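Putative surface-anchored fimbrial subunit (Corynebacterium diphtheriae, PDB 3HR6) probably forms the shaft of a surface pilus, as a major pilin built of tandem Ig-like modules that carries stabilising isopeptide and disulfide bonds. Local coordinates at residues T5-T17 with G30-Y42. Residues are numbered along the deposited sequence; the frame is centred on the assembly and turned at random.
Sequences TSIAVHALMGLPT and GLPKVDGMSFTLY
In the N-terminal Ig-like domain of this pilin, strand 5-13 faces strand 38-42 across the hydrophobic core, and its far end is bridged at Leu12 to Lys33, in the segment leading into strand 38-42, as an antiparallel non-hydrogen-bonded pair. Met13 N gives a nearly straight hydrogen bond (164°) to Pro32 O, at 2.9 Å. Val34 N gives a bent one (135°) to Ala11 O, at 2.8 Å. Pro32 has no N-H, but the bridge asks of it just the carbonyl O. Leu12 CG rests on Leu31 CB, the two side chains crossing at about a right angle, while Met13 CB meets Val34 CG2 at 3.6 Å. Gly14, with backbone angles that only glycine takes comfortably, lays its bare CA against Leu31 CD1. The extended Lys33 chain runs alongside the His10 ring, its aliphatic part covering Leu12 CD1; the ring is tied through NE2 to His136.

Within the core, small and branched residues fit round Phe39. With CG1 anti to the backbone N (chi1 -176°), Val9 sets this methyl over the ring centre, a CH-pi contact 3.6 Å from the centroid. Ala11 CB lies at the ring edge, in its plane, 3.8 Å from Phe39 CE2, and abuts Met37 CB. Farther on, Ile7 CD1 touches Leu41 CD1. Strand 5-13 runs between strands 89-94 and 131-143, whereas Phe39 and Leu41 also pack on Val101 of strand 97-103.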
ATOM      1  N   THR A   5      21.459  -5.658  37.005  1.00 25.35           N
ATOM      2  CA  THR A   5      20.320  -6.468  36.640  0.50 22.86           C
ATOM      3  C   THR A   5      20.108  -6.356  35.131  1.00 20.78           C
ATOM      4  O   THR A   5      20.762  -5.558  34.469  1.00 19.53           O
ATOM      5  CB  THR A   5      19.086  -6.000  37.468  0.50 22.92           C
ATOM      6  OG1 THR A   5      18.105  -7.040  37.547  0.50 22.75           O
ATOM      7  CG2 THR A   5      18.472  -4.735  36.883  0.50 22.75           C
ATOM      8  N   SER A   6      19.214  -7.178  34.596  1.00 17.08           N
ATOM      9  CA  SER A   6      18.833  -7.051  33.189  1.00 14.24           C
ATOM     10  C   SER A   6      17.371  -7.423  33.017  1.00 12.75           C
ATOM     11  O   SER A   6      16.817  -8.162  33.827  1.00 11.25           O
ATOM     12  CB  SER A   6      19.714  -7.896  32.267  1.00 14.17           C
ATOM     13  OG  SER A   6      19.505  -9.280  32.456  1.00 12.80           O
ATOM     14  N   ILE A   7      16.760  -6.839  31.990  1.00 10.62           N
ATOM     15  CA  ILE A   7      15.406  -7.185  31.557  1.00 10.56           C
ATOM     16  C   ILE A   7      15.472  -7.697  30.132  1.00  9.79           C
ATOM     17  O   ILE A   7      15.889  -6.984  29.218  1.00  9.13           O
ATOM     18  CB  ILE A   7      14.426  -6.006  31.707  1.00 10.40           C
ATOM     19  CG1 ILE A   7      14.314  -5.604  33.181  1.00 11.32           C
ATOM     20  CG2 ILE A   7      13.033  -6.400  31.183  1.00 10.79           C
ATOM     21  CD1 ILE A   7      13.872  -4.187  33.391  1.00 13.00           C
ATOM     22  N   ALA A   8      15.043  -8.947  29.952  1.00  8.76           N
ATOM     23  CA  ALA A   8      14.945  -9.579  28.652  1.00  8.60           C
ATOM     24  C   ALA A   8      13.478  -9.530  28.240  1.00  8.23           C
ATOM     25  O   ALA A   8      12.625 -10.195  28.880  1.00  8.60           O
ATOM     26  CB  ALA A   8      15.422 -11.006  28.761  1.00  8.86           C
ATOM     27  N   VAL A   9      13.179  -8.748  27.205  1.00  8.39           N
ATOM     28  CA  VAL A   9      11.821  -8.643  26.684  1.00  7.57           C
ATOM     29  C   VAL A   9      11.650  -9.620  25.525  1.00  8.52           C
ATOM     30  O   VAL A   9      12.302  -9.495  24.498  1.00  8.22           O
ATOM     31  CB  VAL A   9      11.482  -7.215  26.180  1.00  8.28           C
ATOM     32  CG1 VAL A   9      10.037  -7.150  25.752  1.00  7.16           C
ATOM     33  CG2 VAL A   9      11.771  -6.162  27.244  1.00  7.97           C
ATOM     34  N   HIS A  10      10.692 -10.532  25.683  1.00  9.37           N
ATOM     35  CA  HIS A  10      10.286 -11.450  24.628  1.00 10.75           C
ATOM     36  C   HIS A  10       8.913 -11.054  24.086  1.00 10.63           C
ATOM     37  O   HIS A  10       7.912 -11.110  24.794  1.00 11.38           O
ATOM     38  CB  HIS A  10      10.229 -12.870  25.192  1.00 10.54           C
ATOM     39  CG  HIS A  10      11.483 -13.315  25.869  1.00 11.61           C
ATOM     40  ND1 HIS A  10      12.597 -13.733  25.171  1.00 12.22           N
ATOM     41  CD2 HIS A  10      11.813 -13.382  27.178  1.00 10.68           C
ATOM     42  CE1 HIS A  10      13.544 -14.071  26.027  1.00 12.05           C
ATOM     43  NE2 HIS A  10      13.097 -13.864  27.250  1.00 12.07           N
ATOM     44  N   ALA A  11       8.848 -10.711  22.810  1.00 10.48           N
ATOM     45  CA  ALA A  11       7.646 -10.216  22.213  1.00 11.26           C
ATOM     46  C   ALA A  11       6.867 -11.382  21.662  1.00 11.58           C
ATOM     47  O   ALA A  11       7.268 -11.983  20.681  1.00 13.73           O
ATOM     48  CB  ALA A  11       8.004  -9.239  21.093  1.00 11.29           C
ATOM     49  N   LEU A  12       5.766 -11.726  22.320  1.00 11.99           N
ATOM     50  CA  LEU A  12       4.953 -12.875  21.928  1.00 12.30           C
ATOM     51  C   LEU A  12       3.785 -12.463  21.056  1.00 12.40           C
ATOM     52  O   LEU A  12       3.079 -11.485  21.366  1.00 11.88           O
ATOM     53  CB  LEU A  12       4.411 -13.537  23.193  1.00 11.59           C
ATOM     54  CG  LEU A  12       5.344 -14.575  23.796  1.00 16.62           C
ATOM     55  CD1 LEU A  12       6.817 -14.200  23.798  1.00 17.77           C
ATOM     56  CD2 LEU A  12       4.812 -15.047  25.153  1.00 10.82           C
ATOM     57  N   MET A  13       3.556 -13.201  19.977  1.00 11.58           N
ATOM     58  CA  MET A  13       2.378 -12.997  19.140  0.50 11.89           C
ATOM     59  C   MET A  13       1.239 -13.891  19.623  1.00 12.43           C
ATOM     60  O   MET A  13       1.347 -15.126  19.564  1.00 13.26           O
ATOM     61  CB  MET A  13       2.713 -13.322  17.678  0.50 12.49           C
ATOM     62  CG  MET A  13       1.503 -13.312  16.772  0.50 12.68           C
ATOM     63  SD  MET A  13       1.899 -13.442  15.037  0.50 14.90           S
ATOM     64  CE  MET A  13       2.747 -15.039  15.007  0.50 14.06           C
ATOM     65  N   GLY A  14       0.137 -13.296  20.069  1.00 12.52           N
ATOM     66  CA  GLY A  14      -1.023 -14.086  20.500  1.00 13.96           C
ATOM     67  C   GLY A  14      -1.889 -13.307  21.455  1.00 14.77           C
ATOM     68  O   GLY A  14      -1.600 -12.138  21.740  1.00 14.01           O
ATOM     69  N   LEU A  15      -2.952 -13.955  21.925  1.00 16.56           N
ATOM     70  CA  LEU A  15      -3.929 -13.318  22.793  1.00 18.57           C
ATOM     71  C   LEU A  15      -3.692 -13.713  24.256  1.00 21.66           C
ATOM     72  O   LEU A  15      -3.513 -14.887  24.554  1.00 21.83           O
ATOM     73  CB  LEU A  15      -5.331 -13.704  22.330  1.00 17.97           C
ATOM     74  CG  LEU A  15      -5.711 -13.067  20.997  1.00 17.50           C
ATOM     75  CD1 LEU A  15      -6.955 -13.752  20.373  1.00 17.05           C
ATOM     76  CD2 LEU A  15      -5.896 -11.572  21.143  1.00 16.09           C
ATOM     77  N   PRO A  16      -3.660 -12.716  25.163  1.00 25.20           N
ATOM     78  CA  PRO A  16      -3.482 -13.036  26.589  1.00 27.58           C
ATOM     79  C   PRO A  16      -4.638 -13.877  27.128  1.00 30.16           C
ATOM     80  O   PRO A  16      -5.763 -13.767  26.634  1.00 30.55           O
ATOM     81  CB  PRO A  16      -3.462 -11.667  27.276  1.00 27.89           C
ATOM     82  CG  PRO A  16      -3.352 -10.632  26.213  1.00 26.97           C
ATOM     83  CD  PRO A  16      -3.587 -11.268  24.877  1.00 24.89           C
ATOM     84  N   THR A  17      -4.365 -14.703  28.138  1.00 33.04           N
ATOM     85  CA  THR A  17      -5.417 -15.522  28.779  1.00 35.21           C
ATOM     86  C   THR A  17      -6.203 -14.785  29.877  1.00 36.53           C
ATOM     87  O   THR A  17      -7.434 -14.934  29.971  1.00 37.15           O
ATOM     88  CB  THR A  17      -4.839 -16.842  29.372  1.00 35.20           C
ATOM     89  OG1 THR A  17      -5.192 -17.931  28.510  1.00 36.49           O
ATOM     90  CG2 THR A  17      -5.398 -17.121  30.774  1.00 35.54           C
ATOM     91  N   GLY A  30       3.758 -20.421  25.813  1.00 18.06           N
ATOM     92  CA  GLY A  30       4.543 -20.941  24.693  1.00 16.36           C
ATOM     93  C   GLY A  30       4.248 -20.291  23.345  1.00 15.12           C
ATOM     94  O   GLY A  30       4.521 -20.886  22.300  1.00 14.75           O
ATOM     95  N   LEU A  31       3.686 -19.079  23.360  1.00 13.30           N
ATOM     96  CA  LEU A  31       3.378 -18.367  22.151  1.00 12.23           C
ATOM     97  C   LEU A  31       4.650 -18.056  21.380  1.00 12.10           C
ATOM     98  O   LEU A  31       5.731 -17.965  21.965  1.00 11.68           O
ATOM     99  CB  LEU A  31       2.653 -17.057  22.450  1.00 12.46           C
ATOM    100  CG  LEU A  31       1.217 -17.215  22.967  1.00 13.59           C
ATOM    101  CD1 LEU A  31       0.742 -15.829  23.454  1.00 14.95           C
ATOM    102  CD2 LEU A  31       0.276 -17.773  21.919  1.00 11.79           C
ATOM    103  N   PRO A  32       4.526 -17.901  20.062  1.00 11.75           N
ATOM    104  CA  PRO A  32       5.704 -17.604  19.243  1.00 11.29           C
ATOM    105  C   PRO A  32       6.344 -16.278  19.583  1.00 11.83           C
ATOM    106  O   PRO A  32       5.622 -15.275  19.770  1.00 11.44           O
ATOM    107  CB  PRO A  32       5.111 -17.542  17.829  1.00 11.43           C
ATOM    108  CG  PRO A  32       3.654 -17.343  18.039  1.00 13.05           C
ATOM    109  CD  PRO A  32       3.329 -18.073  19.215  1.00 12.25           C
ATOM    110  N   LYS A  33       7.674 -16.257  19.690  1.00 11.27           N
ATOM    111  CA  LYS A  33       8.413 -15.000  19.864  1.00 12.12           C
ATOM    112  C   LYS A  33       8.599 -14.367  18.487  1.00 12.42           C
ATOM    113  O   LYS A  33       8.631 -15.067  17.461  1.00 14.26           O
ATOM    114  CB  LYS A  33       9.765 -15.212  20.552  1.00 11.45           C
ATOM    115  CG  LYS A  33       9.662 -15.808  21.949  1.00 12.37           C
ATOM    116  CD  LYS A  33      11.012 -16.040  22.542  1.00 15.93           C
ATOM    117  CE  LYS A  33      10.962 -16.794  23.863  1.00 15.55           C
ATOM    118  NZ  LYS A  33      12.330 -17.161  24.234  1.00 21.57           N
ATOM    119  N   VAL A  34       8.664 -13.052  18.444  1.00 12.85           N
ATOM    120  CA  VAL A  34       8.714 -12.333  17.184  1.00 12.41           C
ATOM    121  C   VAL A  34       9.945 -11.435  17.181  1.00 12.50           C
ATOM    122  O   VAL A  34      10.279 -10.793  18.187  1.00 12.75           O
ATOM    123  CB  VAL A  34       7.433 -11.503  17.007  1.00 12.89           C
ATOM    124  CG1 VAL A  34       7.457 -10.650  15.703  1.00 11.81           C
ATOM    125  CG2 VAL A  34       6.190 -12.424  17.051  1.00 13.38           C
ATOM    126  N   ASP A  35      10.660 -11.416  16.061  1.00 13.18           N
ATOM    127  CA  ASP A  35      11.780 -10.497  15.927  1.00 13.89           C
ATOM    128  C   ASP A  35      11.351  -9.167  15.332  1.00 14.21           C
ATOM    129  O   ASP A  35      10.286  -9.052  14.757  1.00 14.54           O
ATOM    130  CB  ASP A  35      12.903 -11.161  15.123  1.00 15.34           C
ATOM    131  CG  ASP A  35      13.616 -12.219  15.921  1.00 17.49           C
ATOM    132  OD1 ASP A  35      13.666 -12.134  17.170  1.00 19.79           O
ATOM    133  OD2 ASP A  35      14.158 -13.142  15.304  1.00 28.22           O
ATOM    134  N   GLY A  36      12.186  -8.150  15.559  1.00 13.51           N
ATOM    135  CA  GLY A  36      11.966  -6.830  15.010  1.00 12.91           C
ATOM    136  C   GLY A  36      10.939  -6.019  15.761  1.00 13.47           C
ATOM    137  O   GLY A  36      10.473  -5.010  15.262  1.00 13.34           O
ATOM    138  N   MET A  37      10.551  -6.486  16.957  1.00 12.48           N
ATOM    139  CA  MET A  37       9.575  -5.759  17.754  1.00 12.55           C
ATOM    140  C   MET A  37      10.344  -4.758  18.591  1.00 11.94           C
ATOM    141  O   MET A  37      11.333  -5.110  19.225  1.00 12.01           O
ATOM    142  CB  MET A  37       8.741  -6.715  18.602  1.00 12.54           C
ATOM    143  CG  MET A  37       7.908  -7.669  17.774  1.00 14.13           C
ATOM    144  SD  MET A  37       6.558  -6.855  16.928  1.00 14.92           S
ATOM    145  CE  MET A  37       7.138  -6.738  15.220  1.00 12.71           C
ATOM    146  N   SER A  38       9.868  -3.513  18.595  1.00 12.04           N
ATOM    147  CA  SER A  38      10.623  -2.391  19.126  1.00 12.40           C
ATOM    148  C   SER A  38      10.090  -2.002  20.490  1.00 12.15           C
ATOM    149  O   SER A  38       8.895  -1.794  20.662  1.00 12.53           O
ATOM    150  CB  SER A  38      10.519  -1.204  18.163  1.00 11.99           C
ATOM    151  OG  SER A  38      11.152  -0.077  18.745  1.00 11.72           O
ATOM    152  N   PHE A  39      10.994  -1.915  21.462  1.00 12.02           N
ATOM    153  CA  PHE A  39      10.661  -1.580  22.807  1.00 11.55           C
ATOM    154  C   PHE A  39      11.553  -0.493  23.323  1.00 11.33           C
ATOM    155  O   PHE A  39      12.746  -0.492  23.057  1.00 11.44           O
ATOM    156  CB  PHE A  39      10.836  -2.793  23.706  1.00 11.56           C
ATOM    157  CG  PHE A  39       9.851  -3.874  23.437  1.00  9.97           C
ATOM    158  CD1 PHE A  39       8.638  -3.929  24.125  1.00  8.76           C
ATOM    159  CD2 PHE A  39      10.142  -4.853  22.517  1.00  9.82           C
ATOM    160  CE1 PHE A  39       7.719  -4.931  23.857  1.00 10.33           C
ATOM    161  CE2 PHE A  39       9.252  -5.845  22.252  1.00 10.26           C
ATOM    162  CZ  PHE A  39       8.025  -5.895  22.929  1.00  8.91           C
ATOM    163  N   THR A  40      10.962   0.407  24.093  1.00 11.18           N
ATOM    164  CA  THR A  40      11.725   1.352  24.874  1.00 11.34           C
ATOM    165  C   THR A  40      11.609   0.980  26.365  1.00 11.41           C
ATOM    166  O   THR A  40      10.510   0.716  26.889  1.00 11.07           O
ATOM    167  CB  THR A  40      11.259   2.785  24.599  1.00 11.35           C
ATOM    168  OG1 THR A  40      11.416   3.061  23.204  1.00 12.43           O
ATOM    169  CG2 THR A  40      12.065   3.795  25.404  1.00 11.55           C
ATOM    170  N   LEU A  41      12.765   0.946  27.024  1.00 11.31           N
ATOM    171  CA  LEU A  41      12.856   0.800  28.460  1.00 11.50           C
ATOM    172  C   LEU A  41      12.972   2.179  29.114  1.00 11.39           C
ATOM    173  O   LEU A  41      13.812   2.980  28.733  1.00 12.22           O
ATOM    174  CB  LEU A  41      14.053  -0.079  28.833  1.00 11.50           C
ATOM    175  CG  LEU A  41      14.135  -0.489  30.309  1.00 11.90           C
ATOM    176  CD1 LEU A  41      13.044  -1.523  30.683  1.00 11.92           C
ATOM    177  CD2 LEU A  41      15.536  -1.015  30.638  1.00 14.27           C
ATOM    178  N   TYR A  42      12.092   2.449  30.074  1.00 11.73           N
ATOM    179  CA  TYR A  42      12.145   3.631  30.934  1.00 12.02           C
ATOM    180  C   TYR A  42      12.342   3.228  32.382  1.00 12.30           C
ATOM    181  O   TYR A  42      11.791   2.203  32.831  1.00 12.82           O
ATOM    182  CB  TYR A  42      10.817   4.387  30.884  1.00 11.92           C
ATOM    183  CG  TYR A  42      10.470   4.964  29.528  1.00 12.24           C
ATOM    184  CD1 TYR A  42      10.900   6.246  29.191  1.00 12.13           C
ATOM    185  CD2 TYR A  42       9.709   4.260  28.608  1.00 10.33           C
ATOM    186  CE1 TYR A  42      10.601   6.801  27.984  1.00 13.80           C
ATOM    187  CE2 TYR A  42       9.382   4.809  27.389  1.00 11.93           C
ATOM    188  CZ  TYR A  42       9.857   6.091  27.076  1.00 11.66           C
ATOM    189  OH  TYR A  42       9.571   6.684  25.884  1.00 14.19           O
TER